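Side-chain contacts in chlorite Dismutase (Nitrobacter winogradskyi, PDB 3QPI), which binds heme and, as a chlorite dismutase, breaks chlorite down to chloride and molecular oxygen: residues F145-P149 with E150-M154; L77-N80 with E81-R84. One frame throughout, in Å; residues are numbered along the deposited sequence.

Contact 1. Residues F145-P149 with E150-M154; sequences FEYAP and EHATM. With HEM (protoporphyrin IX containing Fe), chain C.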
loop_
_atom_site.group_PDB
_atom_site.type_symbol
_atom_site.label_atom_id
_atom_site.label_comp_id
_atom_site.label_asym_id
_atom_site.label_seq_id
_atom_site.Cartn_x
_atom_site.Cartn_y
_atom_site.Cartn_z
ATOM N N PHE A 145 1.543 -2.096 -4.922
ATOM C CA PHE A 145 2.796 -1.729 -5.575
ATOM C C PHE A 145 3.155 -2.751 -6.655
ATOM O O PHE A 145 2.951 -3.957 -6.470
ATOM C CB PHE A 145 3.931 -1.673 -4.524
ATOM C CG PHE A 145 3.595 -0.811 -3.352
ATOM C CD1 PHE A 145 3.786 0.559 -3.417
ATOM C CD2 PHE A 145 3.036 -1.363 -2.206
ATOM C CE1 PHE A 145 3.437 1.357 -2.361
ATOM C CE2 PHE A 145 2.675 -0.573 -1.149
ATOM C CZ PHE A 145 2.884 0.794 -1.213
ATOM N N GLU A 146 3.713 -2.265 -7.757
ATOM C CA GLU A 146 4.152 -3.116 -8.852
ATOM C C GLU A 146 5.548 -2.715 -9.257
ATOM O O GLU A 146 5.850 -1.515 -9.309
ATOM C CB GLU A 146 3.242 -2.952 -10.071
ATOM C CG GLU A 146 1.808 -3.180 -9.790
ATOM C CD GLU A 146 0.933 -3.085 -11.048
ATOM O OE1 GLU A 146 1.434 -2.717 -12.149
ATOM O OE2 GLU A 146 -0.267 -3.375 -10.915
ATOM N N TYR A 147 6.378 -3.707 -9.584
ATOM C CA TYR A 147 7.777 -3.459 -9.955
ATOM C C TYR A 147 8.385 -4.648 -10.692
ATOM O O TYR A 147 7.887 -5.770 -10.606
ATOM C CB TYR A 147 8.605 -3.166 -8.709
ATOM C CG TYR A 147 8.278 -4.086 -7.559
ATOM C CD1 TYR A 147 7.246 -3.781 -6.679
ATOM C CD2 TYR A 147 8.986 -5.257 -7.351
ATOM C CE1 TYR A 147 6.930 -4.613 -5.627
ATOM C CE2 TYR A 147 8.677 -6.101 -6.279
ATOM C CZ TYR A 147 7.641 -5.772 -5.420
ATOM O OH TYR A 147 7.299 -6.596 -4.352
ATOM N N ALA A 148 9.469 -4.396 -11.415
ATOM C CA ALA A 148 10.213 -5.462 -12.077
ATOM C C ALA A 148 10.897 -6.334 -11.028
ATOM O O ALA A 148 11.221 -5.849 -9.942
ATOM C CB ALA A 148 11.230 -4.869 -13.047
ATOM N N PRO A 149 11.110 -7.625 -11.336
ATOM C CA PRO A 149 11.751 -8.503 -10.354
ATOM C C PRO A 149 13.072 -7.909 -9.836
ATOM O O PRO A 149 13.377 -8.061 -8.650
ATOM C CB PRO A 149 12.024 -9.797 -11.138
ATOM C CG PRO A 149 11.073 -9.789 -12.301
ATOM C CD PRO A 149 10.815 -8.315 -12.612
ATOM N N GLU A 150 13.821 -7.215 -10.687
ATOM C CA GLU A 150 15.134 -6.716 -10.292
ATOM C C GLU A 150 15.067 -5.535 -9.320
ATOM O O GLU A 150 16.097 -5.106 -8.813
ATOM C CB GLU A 150 15.967 -6.313 -11.509
ATOM C CG GLU A 150 15.427 -5.115 -12.242
ATOM C CD GLU A 150 14.645 -5.506 -13.474
ATOM O OE1 GLU A 150 13.962 -6.570 -13.454
ATOM O OE2 GLU A 150 14.732 -4.751 -14.472
ATOM N N HIS A 151 13.866 -5.014 -9.065
ATOM C CA HIS A 151 13.725 -3.913 -8.132
ATOM C C HIS A 151 13.104 -4.356 -6.821
ATOM O O HIS A 151 12.789 -3.520 -5.966
ATOM C CB HIS A 151 12.886 -2.811 -8.740
ATOM C CG HIS A 151 13.525 -2.165 -9.918
ATOM N ND1 HIS A 151 12.826 -1.847 -11.061
ATOM C CD2 HIS A 151 14.808 -1.799 -10.144
ATOM C CE1 HIS A 151 13.645 -1.287 -11.932
ATOM N NE2 HIS A 151 14.852 -1.248 -11.402
ATOM N N ALA A 152 12.936 -5.665 -6.652
ATOM C CA ALA A 152 12.336 -6.181 -5.427
ATOM C C ALA A 152 13.180 -5.837 -4.183
ATOM O O ALA A 152 12.626 -5.570 -3.115
ATOM C CB ALA A 152 12.111 -7.677 -5.527
ATOM N N THR A 153 14.503 -5.833 -4.299
ATOM C CA THR A 153 15.304 -5.548 -3.105
ATOM C C THR A 153 15.195 -4.074 -2.748
ATOM O O THR A 153 15.135 -3.733 -1.562
ATOM C CB THR A 153 16.803 -5.994 -3.198
ATOM O OG1 THR A 153 17.512 -5.202 -4.155
ATOM C CG2 THR A 153 16.906 -7.459 -3.554
ATOM N N MET A 154 15.174 -3.213 -3.764
ATOM C CA MET A 154 14.865 -1.803 -3.557
ATOM C C MET A 154 13.501 -1.657 -2.890
ATOM O O MET A 154 13.337 -0.848 -1.987
ATOM C CB MET A 154 14.799 -1.053 -4.878
ATOM C CG MET A 154 16.109 -0.854 -5.574
ATOM S SD MET A 154 15.815 -0.078 -7.180
ATOM C CE MET A 154 14.589 1.162 -6.730
HETATM C CHA HEM C . 0.134 7.797 1.367
HETATM C CHB HEM C . 3.712 8.424 -1.748
HETATM C CHC HEM C . 5.366 3.961 -0.748
HETATM C CHD HEM C . 1.984 3.510 2.525
HETATM C C1A HEM C . 0.981 8.287 0.433
HETATM C C2A HEM C . 0.786 9.601 -0.159
HETATM C C3A HEM C . 1.768 9.815 -1.057
HETATM C C4A HEM C . 2.606 8.618 -1.022
HETATM C CMA HEM C . 1.970 11.113 -1.921
HETATM C CAA HEM C . -0.364 10.520 0.285
HETATM C CBA HEM C . -1.592 10.468 -0.612
HETATM C CGA HEM C . -2.509 11.571 -0.124
HETATM O O1A HEM C . -3.556 11.198 0.438
HETATM O O2A HEM C . -2.198 12.797 -0.261
HETATM C C1B HEM C . 4.398 7.259 -1.709
HETATM C C2B HEM C . 5.459 6.978 -2.645
HETATM C C3B HEM C . 5.877 5.745 -2.398
HETATM C C4B HEM C . 5.127 5.210 -1.278
HETATM C CMB HEM C . 5.998 7.885 -3.780
HETATM C CAB HEM C . 7.021 5.067 -3.187
HETATM C CBB HEM C . 6.828 3.851 -3.703
HETATM C C1C HEM C . 4.632 3.434 0.243
HETATM C C2C HEM C . 4.765 2.116 0.865
HETATM C C3C HEM C . 3.777 2.011 1.752
HETATM C C4C HEM C . 3.045 3.264 1.731
HETATM C CMC HEM C . 5.813 1.050 0.465
HETATM C CAC HEM C . 3.421 0.871 2.721
HETATM C CBC HEM C . 4.383 0.039 3.142
HETATM C C1D HEM C . 1.156 4.560 2.503
HETATM C C2D HEM C . 0.012 4.686 3.373
HETATM C C3D HEM C . -0.559 6.042 2.981
HETATM C C4D HEM C . 0.315 6.571 1.961
HETATM C CMD HEM C . -0.566 3.712 4.452
HETATM C CAD HEM C . -1.792 6.738 3.571
HETATM C CBD HEM C . -1.266 7.660 4.682
HETATM C CGD HEM C . -2.439 8.251 5.433
HETATM O O1D HEM C . -3.321 8.843 4.771
HETATM O O2D HEM C . -2.492 8.132 6.689
HETATM N NA HEM C . 2.112 7.662 -0.123
HETATM N NB HEM C . 4.198 6.164 -0.868
HETATM N NC HEM C . 3.582 4.110 0.799
HETATM N ND HEM C . 1.322 5.694 1.689
HETATM FE FE HEM C . 2.864 5.873 0.585
HETATM O O HOH W 1 10.247 -1.808 -11.762
#
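Tyr-147, just before a tight turn, sets its ring against Ala-152, just after it, CE2 of Tyr-147 reaching Ala-152 CB at 3.9 Å. With chi1 at 43°, CG sits between the backbone N and the carbonyl carbon, which places the ring alongside the first residue of the helix. The backbone folds through two successive turns of 3-10 character: Ala-148 O accepts from His-151 N (2.9 Å) and Pro-149 O from Ala-152 N (3.2 Å), putting His-151 at the N-cap position. Glu-150 bends at chi2, so that its carboxylate doubles back along the turn and OE1 touches the methyl CB of Ala-148 at 3.2 Å. The imidazole of His-151 has CG of Glu-150 over the centre of one face, while a water lies in the plane at its edge; that water bridges ND1 of His-151 (2.7 Å) and the N-H of Ala-148. Two residues before the strand ends, the ring of Phe-145 lines the heme pocket, with CE1 3.5 Å from heme C1C. The turn thus joins strand 141-147, paired with strand 84-92 and also hydrogen-bonded to Ala-126, to helix 152-163, whose Phe-155 stacks on Tyr-147.

Contact 2. Residues L77-N80 with E81-R84; sequences LGRN and EATR
Arg-79 and Ala-82 close a type I beta turn, whose two corners, Asn-80 and Glu-81, both have negative phi and psi, as that type requires. The chain then passes straight into an inverse gamma turn centred on Ala-82 and a classic beta bulge at the start of strand 84-92, where Thr-83 and Arg-84 both face Tyr-147 of strand 141-147.

Among the backbone bonds, Ala-82 N donates to Arg-79 O over 3.0 Å, and the bond from Thr-83 N to Glu-81 O that marks the gamma turn is weak. Arg-181, on strand 171-181, ties the turn to the sheet: it pairs through its backbone with Thr-83, and its guanidinium bonds the carbonyls of Arg-79 and Asn-80.

Electrostatic contact comes next. Glu-81 bends at chi2 and brings its carboxylate back against the stem of Arg-79, with Glu-81 OE2 3.5 Å from Arg-79 CD. The same OE2 stands 4.0 Å from Arg-79 NE but well out of the guanidinium plane, and the two flat groups are turned 66° apart; any attraction is probably one of charge alone, since no N-H is aimed at the oxygen. The two terminal nitrogens serve other partners, NH1 the carbonyl of Pro-123 and NH2 that of Ala-124, which probably fixes the rotation of the group.

Van der Waals contacts of methyl groups with polar groups complete the turn. The methyl CB of Ala-82, a buried residue, rests against the guanidinium of Arg-79, 3.8 Å from NE, and CG2 of Thr-83 reaches the carbonyl O of Asn-80 at 3.6 Å.

A side-chain to backbone hydrogen bond ends the segment. Arg-84 turns back on the residue before it: NH1 donates to Thr-83 O at 2.9 Å, with that oxygen only 4° out of the guanidinium plane.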
loop_
_atom_site.group_PDB
_atom_site.type_symbol
_atom_site.label_atom_id
_atom_site.label_comp_id
_atom_site.label_asym_id
_atom_site.label_seq_id
_atom_site.Cartn_x
_atom_site.Cartn_y
_atom_site.Cartn_z
ATOM N N LEU A 77 0.280 1.606 -13.283
ATOM C CA LEU A 77 0.097 0.177 -13.119
ATOM C C LEU A 77 0.088 -0.487 -14.497
ATOM O O LEU A 77 -0.165 0.166 -15.510
ATOM C CB LEU A 77 -1.224 -0.116 -12.392
ATOM C CG LEU A 77 -1.457 0.634 -11.062
ATOM C CD1 LEU A 77 -2.781 0.245 -10.403
ATOM C CD2 LEU A 77 -0.298 0.406 -10.094
ATOM N N GLY A 78 0.361 -1.785 -14.529
ATOM C CA GLY A 78 0.207 -2.563 -15.739
ATOM C C GLY A 78 1.402 -2.544 -16.681
ATOM O O GLY A 78 1.263 -2.938 -17.830
ATOM N N ARG A 79 2.570 -2.097 -16.209
ATOM C CA ARG A 79 3.770 -2.109 -17.053
ATOM C C ARG A 79 4.124 -3.543 -17.401
ATOM O O ARG A 79 4.114 -4.424 -16.540
ATOM C CB ARG A 79 4.958 -1.445 -16.367
ATOM C CG ARG A 79 4.803 0.048 -16.151
ATOM C CD ARG A 79 5.912 0.587 -15.269
ATOM N NE ARG A 79 5.875 0.060 -13.902
ATOM C CZ ARG A 79 6.797 0.340 -12.980
ATOM N NH1 ARG A 79 7.816 1.139 -13.299
ATOM N NH2 ARG A 79 6.702 -0.163 -11.741
ATOM N N ASN A 80 4.447 -3.779 -18.664
ATOM C CA ASN A 80 4.790 -5.121 -19.091
ATOM C C ASN A 80 5.924 -5.736 -18.273
ATOM O O ASN A 80 5.868 -6.919 -17.950
ATOM C CB ASN A 80 5.139 -5.147 -20.577
ATOM C CG ASN A 80 3.987 -4.699 -21.445
ATOM O OD1 ASN A 80 2.815 -4.828 -21.067
ATOM N ND2 ASN A 80 4.309 -4.157 -22.618
ATOM N N GLU A 81 6.938 -4.947 -17.927
ATOM C CA GLU A 81 8.059 -5.489 -17.150
ATOM C C GLU A 81 7.758 -5.630 -15.647
ATOM O O GLU A 81 8.441 -6.378 -14.934
ATOM C CB GLU A 81 9.325 -4.649 -17.347
ATOM C CG GLU A 81 9.374 -3.365 -16.535
ATOM C CD GLU A 81 8.546 -2.233 -17.133
ATOM O OE1 GLU A 81 7.793 -2.491 -18.114
ATOM O OE2 GLU A 81 8.652 -1.087 -16.608
ATOM N N ALA A 82 6.735 -4.931 -15.160
ATOM C CA ALA A 82 6.480 -4.918 -13.728
ATOM C C ALA A 82 5.715 -6.182 -13.351
ATOM O O ALA A 82 4.505 -6.147 -13.151
ATOM C CB ALA A 82 5.709 -3.646 -13.316
ATOM N N THR A 83 6.433 -7.299 -13.269
ATOM C CA THR A 83 5.832 -8.615 -13.064
ATOM C C THR A 83 5.810 -9.071 -11.607
ATOM O O THR A 83 5.483 -10.221 -11.308
ATOM C CB THR A 83 6.585 -9.678 -13.871
ATOM O OG1 THR A 83 7.947 -9.737 -13.428
ATOM C CG2 THR A 83 6.544 -9.364 -15.383
ATOM N N ARG A 84 6.151 -8.171 -10.698
ATOM C CA ARG A 84 6.136 -8.483 -9.276
ATOM C C ARG A 84 5.311 -7.403 -8.637
ATOM O O ARG A 84 5.229 -6.284 -9.160
ATOM C CB ARG A 84 7.562 -8.507 -8.677
ATOM C CG ARG A 84 8.465 -9.674 -9.186
ATOM C CD ARG A 84 7.974 -11.047 -8.713
ATOM N NE ARG A 84 8.730 -12.155 -9.309
ATOM C CZ ARG A 84 8.452 -12.727 -10.488
ATOM N NH1 ARG A 84 7.428 -12.307 -11.240
ATOM N NH2 ARG A 84 9.192 -13.741 -10.918
#

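In the fold
Both contacts are local turns at the same end of the antiparallel sheet, their centres about 10 Å apart. Contact 2 leads into strand 84-92, and contact 1 leads out of its partner, strand 141-147, into helix 152-163. They meet directly: Tyr-147 N and Arg-84 O lie 2.9 Å apart and Glu-146 OE1 and Gly-78 N 2.8 Å, both probable hydrogen bonds. Contact 1 is partly buried and runs from the heme pocket to the surface, so aromatic rings give way to a water bridge and a carboxylate. Contact 2 is a surface loop, where a charged pair, Arg-79 and Glu-81, and backbone carbonyls do most of the work and buried Ala-82 is the exception.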